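Local coordinates for cytochrome P450 (PDB 6G5O), which belongs to the cytochrome P450 family of haem-thiolate proteins and holds an iron protoporphyrin IX within its largely helical fold, at residues A[172-175]-A[176-180]; A[198-201]-A[202-205]; A[331-334]-A[335-339]. One frame throughout, in Å; residues are numbered along the deposited sequence.

Interaction 1 (A[172-175]-A[176-180]); sequences LYHY and IDEQI
Tyr175 and Gln179, one turn apart on helix 169-185, meet ring against side chain. Gln179 CG lies over one face of the phenol ring, 4.1 Å from its centroid and displaced toward the rim, in a CH-pi contact. The glutamine is bent at chi2 (-67°), which carries its amide on along the ring, NE2 lying 3.5 Å from Tyr175 CE2; ring and amide planes are inclined by 38°. One residue earlier the same i to i+4 pattern recurs: Glu178 CG sits over a face of the His174 imidazole, 4.0 Å from its centroid, and Glu178 OE1 comes 3.1 Å from His174 CE1, with the carboxylate turned 29° from the ring. Both rings reach their partners because their first torsions place CG opposite the backbone N. Leu172 and Ile176 run alongside each other, CD1 of the leucine 4.0 Å from CG1 of the isoleucine. Beneath the side chains, regular helical hydrogen bonds join the N atoms of Ile176, Asp177, Glu178 and Gln179 to the O atoms of Leu172, Tyr173, His174 and Tyr175, each at 3.0 Å. Farther out, Tyr175 OH is hydrogen-bonded to Glu145 and Trp149, and its ring meets Trp152 edge-to-face, which ties it to helix 145-152. Ile176 touches Phe218 of helix 207-220 and Tyr192 of helix 191-196. By its place in the chain, helix 169-185 probably corresponds to the G helix of the P450 fold. Each polar side chain thus sets a CH2 over a ring face and brings its polar end close to the same ring; the anchored hydroxyl holds Tyr175 in place beneath Gln179, while the carboxylate of Glu178 would probably favour a protonated His174.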
# COMPACT_ATOMS: atom_id res chain seq x y z
N LEU A 172 3.75 17.59 -5.77
CA LEU A 172 2.88 17.13 -4.69
C LEU A 172 3.02 18.02 -3.45
O LEU A 172 2.03 18.38 -2.85
CB LEU A 172 3.18 15.66 -4.32
CG LEU A 172 2.39 15.10 -3.13
CD1 LEU A 172 0.87 15.06 -3.42
CD2 LEU A 172 2.92 13.73 -2.74
N TYR A 173 4.23 18.37 -3.06
CA TYR A 173 4.40 19.08 -1.79
C TYR A 173 3.79 20.48 -1.85
O TYR A 173 3.15 20.92 -0.90
CB TYR A 173 5.87 19.13 -1.35
CG TYR A 173 6.57 17.79 -1.28
CD1 TYR A 173 5.86 16.57 -1.15
CD2 TYR A 173 7.97 17.73 -1.31
CE1 TYR A 173 6.54 15.35 -1.10
CE2 TYR A 173 8.65 16.52 -1.24
CZ TYR A 173 7.94 15.33 -1.15
OH TYR A 173 8.65 14.15 -1.11
N HIS A 174 3.94 21.15 -2.98
CA HIS A 174 3.35 22.49 -3.16
C HIS A 174 1.82 22.42 -3.26
O HIS A 174 1.14 23.29 -2.75
CB HIS A 174 3.98 23.20 -4.39
CG HIS A 174 3.27 24.46 -4.80
ND1 HIS A 174 3.60 25.70 -4.30
CD2 HIS A 174 2.23 24.66 -5.66
CE1 HIS A 174 2.81 26.62 -4.84
NE2 HIS A 174 1.97 26.01 -5.66
N TYR A 175 1.27 21.41 -3.91
CA TYR A 175 -0.16 21.28 -3.98
C TYR A 175 -0.75 21.06 -2.57
O TYR A 175 -1.81 21.60 -2.25
CB TYR A 175 -0.54 20.15 -4.94
CG TYR A 175 -1.95 19.68 -4.83
CD1 TYR A 175 -2.30 18.68 -3.92
CD2 TYR A 175 -2.94 20.20 -5.65
CE1 TYR A 175 -3.60 18.20 -3.85
CE2 TYR A 175 -4.23 19.74 -5.58
CZ TYR A 175 -4.57 18.73 -4.68
OH TYR A 175 -5.88 18.29 -4.60
N ILE A 176 -0.07 20.27 -1.75
CA ILE A 176 -0.51 20.01 -0.37
C ILE A 176 -0.45 21.32 0.41
O ILE A 176 -1.44 21.67 1.05
CB ILE A 176 0.36 18.94 0.35
CG1 ILE A 176 0.22 17.57 -0.32
CG2 ILE A 176 0.01 18.82 1.84
CD1 ILE A 176 -1.10 16.90 -0.12
N ASP A 177 0.68 22.04 0.34
CA ASP A 177 0.81 23.41 0.94
C ASP A 177 -0.37 24.29 0.56
O ASP A 177 -0.93 24.98 1.43
CB ASP A 177 2.09 24.13 0.48
CG ASP A 177 3.32 23.65 1.18
OD1 ASP A 177 3.24 23.29 2.37
OD2 ASP A 177 4.40 23.65 0.52
N GLU A 178 -0.78 24.25 -0.72
CA GLU A 178 -1.89 25.09 -1.19
C GLU A 178 -3.23 24.70 -0.58
O GLU A 178 -3.96 25.57 -0.14
CB GLU A 178 -2.00 25.12 -2.74
CG GLU A 178 -0.87 25.83 -3.50
CD GLU A 178 -0.36 27.13 -2.86
OE1 GLU A 178 0.86 27.21 -2.52
OE2 GLU A 178 -1.15 28.09 -2.69
N GLN A 179 -3.54 23.40 -0.53
CA GLN A 179 -4.77 22.97 0.12
C GLN A 179 -4.77 23.28 1.63
O GLN A 179 -5.81 23.60 2.18
CB GLN A 179 -4.99 21.47 -0.09
CG GLN A 179 -5.03 21.02 -1.55
CD GLN A 179 -6.22 21.55 -2.27
OE1 GLN A 179 -7.33 21.68 -1.71
NE2 GLN A 179 -5.99 21.90 -3.51
N ILE A 180 -3.63 23.18 2.31
CA ILE A 180 -3.58 23.49 3.76
C ILE A 180 -3.92 24.97 3.95
O ILE A 180 -4.77 25.31 4.77
CB ILE A 180 -2.21 23.11 4.39
CG1 ILE A 180 -2.11 21.60 4.47
CG2 ILE A 180 -2.05 23.65 5.82
CD1 ILE A 180 -0.72 21.07 4.72

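Interaction 2 (A[198-201]-A[202-205]); sequences SEFE and GRKL
Phe200 and Arg203 pair through both backbone groups: Phe200 N donates to Arg203 O at 2.9 Å, and Arg203 N returns a bond to Phe200 O at 3.2 Å, its donor standing 60° out of the carbonyl plane. These bonds close a beta hairpin with a two-residue loop, a type I' turn, Glu201 and Gly202 both having positive phi. Another, Leu205 N to Ser198 O at 3.1 Å, continues the ladder. Between these bonds lies the non-hydrogen-bonded pair Glu199-Lys204; Glu199 OE2 and Lys204 NZ form a long salt bridge of 3.7 Å, and Lys204 NZ is also bonded to Asn197 OD1. Arg203 CG sits in the crowded position between backbone N and carbonyl carbon (chi1 58°), and a bend at chi2 brings the guanidinium alongside the Phe200 ring, NH2 3.5 Å from CD2, with the planes 39° apart. NH1 bonds to Lys204 O at 3.1 Å and makes a salt bridge to Glu209. On the same side Phe200 CB touches Leu205 CD2 at 3.8 Å, while its ring stacks on Tyr83 of helix 79-92. The hairpin joins helices 191-196 and 207-220, and its backbone bonds, more than the stretched ion pair, probably set its shape.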
# COMPACT_ATOMS: atom_id res chain seq x y z
N SER A 198 -7.75 19.50 14.87
CA SER A 198 -7.51 18.43 15.84
C SER A 198 -6.42 18.81 16.84
O SER A 198 -5.62 19.69 16.59
CB SER A 198 -7.08 17.15 15.13
OG SER A 198 -7.96 16.86 14.10
N GLU A 199 -6.36 18.09 17.96
CA GLU A 199 -5.51 18.48 19.08
C GLU A 199 -4.52 17.43 19.51
O GLU A 199 -4.88 16.25 19.63
CB GLU A 199 -6.36 18.84 20.28
CG GLU A 199 -7.38 19.90 19.94
CD GLU A 199 -7.99 20.53 21.17
OE1 GLU A 199 -8.09 19.82 22.21
OE2 GLU A 199 -8.36 21.74 21.06
N PHE A 200 -3.30 17.90 19.74
CA PHE A 200 -2.19 17.12 20.21
C PHE A 200 -1.92 17.70 21.58
O PHE A 200 -1.35 18.80 21.68
CB PHE A 200 -1.00 17.40 19.29
CG PHE A 200 0.24 16.64 19.61
CD1 PHE A 200 0.40 15.35 19.15
CD2 PHE A 200 1.27 17.21 20.37
CE1 PHE A 200 1.56 14.63 19.43
CE2 PHE A 200 2.41 16.50 20.65
CZ PHE A 200 2.56 15.21 20.17
N GLU A 201 -2.29 16.99 22.63
CA GLU A 201 -2.03 17.45 24.01
C GLU A 201 -2.50 18.90 24.19
O GLU A 201 -1.73 19.80 24.56
CB GLU A 201 -0.55 17.25 24.39
CG GLU A 201 -0.26 15.79 24.76
CD GLU A 201 1.23 15.41 24.79
OE1 GLU A 201 2.10 16.33 24.69
OE2 GLU A 201 1.51 14.19 24.88
N GLY A 202 -3.76 19.10 23.87
CA GLY A 202 -4.42 20.38 24.03
C GLY A 202 -4.10 21.55 23.11
O GLY A 202 -4.70 22.59 23.28
N ARG A 203 -3.15 21.43 22.18
CA ARG A 203 -3.00 22.46 21.14
C ARG A 203 -3.31 21.93 19.72
O ARG A 203 -3.15 20.75 19.41
CB ARG A 203 -1.61 23.09 21.16
CG ARG A 203 -0.47 22.12 20.97
CD ARG A 203 0.61 22.63 20.05
NE ARG A 203 1.56 21.55 19.77
CZ ARG A 203 1.68 20.87 18.63
NH1 ARG A 203 0.95 21.17 17.58
NH2 ARG A 203 2.61 19.92 18.52
N LYS A 204 -3.71 22.87 18.86
CA LYS A 204 -4.07 22.53 17.51
C LYS A 204 -2.82 22.11 16.78
O LYS A 204 -1.74 22.57 17.08
CB LYS A 204 -4.71 23.71 16.78
CG LYS A 204 -5.97 24.26 17.43
CD LYS A 204 -7.19 23.32 17.45
CE LYS A 204 -8.48 24.17 17.48
NZ LYS A 204 -9.64 23.45 18.07
N LEU A 205 -2.98 21.21 15.82
CA LEU A 205 -1.85 20.79 14.98
C LEU A 205 -1.42 22.00 14.16
O LEU A 205 -2.27 22.80 13.79
CB LEU A 205 -2.23 19.62 14.06
CG LEU A 205 -2.61 18.27 14.69
CD1 LEU A 205 -2.98 17.21 13.66
CD2 LEU A 205 -1.49 17.76 15.57

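Interaction 3 (A[331-334]-A[335-339]). With HEM (protoporphyrin IX containing Fe), chain C.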
# COMPACT_ATOMS: atom_id res chain seq x y z
N LEU A 331 -2.52 2.38 8.28
CA LEU A 331 -3.76 3.16 8.52
C LEU A 331 -4.74 3.17 7.34
O LEU A 331 -5.94 3.32 7.52
CB LEU A 331 -3.43 4.62 8.93
CG LEU A 331 -3.09 4.84 10.40
CD1 LEU A 331 -2.56 6.25 10.66
CD2 LEU A 331 -4.32 4.63 11.25
N GLY A 332 -4.22 3.07 6.13
CA GLY A 332 -5.07 2.96 4.92
C GLY A 332 -5.70 1.58 4.69
O GLY A 332 -6.39 1.36 3.68
N ALA A 333 -5.48 0.65 5.62
CA ALA A 333 -5.83 -0.75 5.38
C ALA A 333 -7.33 -0.93 5.18
O ALA A 333 -7.77 -1.68 4.30
CB ALA A 333 -5.33 -1.61 6.52
N THR A 334 -8.10 -0.22 6.00
CA THR A 334 -9.54 -0.25 5.92
C THR A 334 -10.09 0.27 4.56
O THR A 334 -10.96 -0.37 3.91
CB THR A 334 -10.15 0.59 7.05
OG1 THR A 334 -9.62 0.17 8.30
CG2 THR A 334 -11.67 0.37 7.11
N HIS A 335 -9.58 1.41 4.13
CA HIS A 335 -9.91 1.97 2.81
C HIS A 335 -9.60 0.98 1.68
O HIS A 335 -10.46 0.68 0.79
CB HIS A 335 -9.12 3.27 2.62
CG HIS A 335 -9.39 3.97 1.33
ND1 HIS A 335 -10.63 4.51 1.02
CD2 HIS A 335 -8.59 4.20 0.26
CE1 HIS A 335 -10.57 5.03 -0.19
NE2 HIS A 335 -9.35 4.86 -0.66
N ALA A 336 -8.39 0.44 1.74
CA ALA A 336 -7.89 -0.48 0.74
C ALA A 336 -8.71 -1.76 0.67
O ALA A 336 -9.03 -2.28 -0.42
CB ALA A 336 -6.45 -0.80 1.02
N ARG A 337 -9.01 -2.31 1.85
CA ARG A 337 -9.82 -3.50 1.91
C ARG A 337 -11.20 -3.32 1.30
O ARG A 337 -11.73 -4.23 0.65
CB ARG A 337 -9.98 -3.97 3.34
CG ARG A 337 -8.77 -4.68 3.88
CD ARG A 337 -8.93 -4.84 5.39
NE ARG A 337 -7.87 -5.66 5.91
CZ ARG A 337 -7.20 -5.44 7.04
NH1 ARG A 337 -7.47 -4.40 7.82
NH2 ARG A 337 -6.23 -6.28 7.36
N GLN A 338 -11.82 -2.17 1.54
CA GLN A 338 -13.13 -1.93 0.97
C GLN A 338 -13.07 -1.80 -0.55
O GLN A 338 -13.98 -2.30 -1.28
CB GLN A 338 -13.77 -0.70 1.54
CG GLN A 338 -14.04 -0.64 3.03
CD GLN A 338 -14.27 -1.97 3.68
OE1 GLN A 338 -15.15 -2.72 3.28
NE2 GLN A 338 -13.46 -2.26 4.72
N ILE A 339 -12.02 -1.14 -1.04
CA ILE A 339 -11.82 -1.02 -2.48
C ILE A 339 -11.80 -2.42 -3.09
O ILE A 339 -12.51 -2.70 -4.04
CB ILE A 339 -10.47 -0.34 -2.81
CG1 ILE A 339 -10.64 1.19 -2.72
CG2 ILE A 339 -10.02 -0.68 -4.21
CD1 ILE A 339 -9.34 1.95 -2.79
CHA HEM C . 1.74 2.05 6.70
CHB HEM C . 1.11 -1.19 3.18
CHC HEM C . -2.55 1.40 1.40
CHD HEM C . -1.53 4.90 4.50
C1A HEM C . 1.86 0.94 5.90
C2A HEM C . 2.80 -0.12 6.11
C3A HEM C . 2.60 -1.00 5.14
C4A HEM C . 1.57 -0.54 4.30
CMA HEM C . 3.37 -2.27 5.00
CAA HEM C . 3.82 -0.29 7.23
CBA HEM C . 5.00 0.64 7.01
CGA HEM C . 5.98 0.58 8.16
O1A HEM C . 6.74 1.52 8.35
O2A HEM C . 6.05 -0.39 8.94
C1B HEM C . 0.05 -0.76 2.39
C2B HEM C . -0.49 -1.57 1.38
C3B HEM C . -1.53 -0.85 0.84
C4B HEM C . -1.57 0.43 1.62
CMB HEM C . 0.01 -2.92 0.94
CAB HEM C . -2.51 -1.13 -0.21
CBB HEM C . -2.72 -2.31 -0.76
C1C HEM C . -2.61 2.58 2.09
C2C HEM C . -3.44 3.65 1.77
C3C HEM C . -3.12 4.68 2.61
C4C HEM C . -2.09 4.19 3.46
CMC HEM C . -4.50 3.68 0.71
CAC HEM C . -3.73 6.01 2.71
CBC HEM C . -4.72 6.51 1.96
C1D HEM C . -0.58 4.35 5.39
C2D HEM C . -0.10 5.10 6.56
C3D HEM C . 0.79 4.31 7.20
C4D HEM C . 0.89 3.11 6.37
CMD HEM C . -0.58 6.44 6.97
CAD HEM C . 1.56 4.65 8.46
CBD HEM C . 0.97 4.07 9.76
CGD HEM C . 1.79 4.54 10.98
O1D HEM C . 2.94 5.07 10.83
O2D HEM C . 1.35 4.43 12.18
NA HEM C . 1.14 0.68 4.75
NB HEM C . -0.59 0.40 2.49
NC HEM C . -1.77 2.92 3.09
ND HEM C . 0.03 3.18 5.33
FE HEM C . -0.26 1.84 4.00
O HOH W 1 -8.33 3.39 6.02
O HOH W 2 1.34 2.55 2.58
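Backbone bonds begin the helix: Ala336 N donates to Gly332 O at 2.9 Å, and Arg337 N to Ala333 O at 2.8 Å. Thr334 O takes two donors from the same residue, Gln338 N at 3.1 Å and Gln338 NE2 at 3.2 Å, which arrive from opposite faces of the carbonyl plane. The side-chain bond is the more bent (N-H...O 136°) and is made possible by the turn of Gln338 at chi2 (-28°), which folds the amide back beside Thr334. Water 1 accepts from His335 N and donates to Leu331 O, bridging the i to i+4 pair Leu331 and His335 just ahead of the direct helical bonds. Leu331 and Gly332 close the haem-binding loop, which in P450s supplies the cysteine thiolate to iron, and helix 333-350, the L helix of the fold, follows. Against the haem the contacts are apolar: Gly332 CA lies 3.5 Å from HEM C3C, a closeness that its lack of a side chain allows, and Leu331 CB is 3.9 Å from the methyl HEM CMD. The His335 ring meets the methyl HEM CMC near its own plane, at an edge, while ND1 is hydrogen-bonded to Tyr99. Among charged groups, Arg337 extends from CG to NE, its guanidinium lying with one face over Ala333 CB (3.7 Å from NH1) and NE paired with Glu258 of helix 253-264.

The three contacts follow one another along the chain without touching. Interaction 3 is the one at the haem: its Leu331 and Gly332 belong to the pocket, and the haem iron carries water 2 as one ligand. Interactions 1 and 2 lie at the surface on the same side of the chain's centre, 21 Å apart between centres and about 8 Å between nearest atoms. Neither touches the cofactor: the Ile176 side chain is about 11 Å from the haem and that of Phe200 about 13 Å. Helix 79-92 forms a common neighbour for two of them, being touched by Phe200 of interaction 2 and by Leu331 of interaction 3, although the centres of interactions 2 and 3 are 26 Å apart.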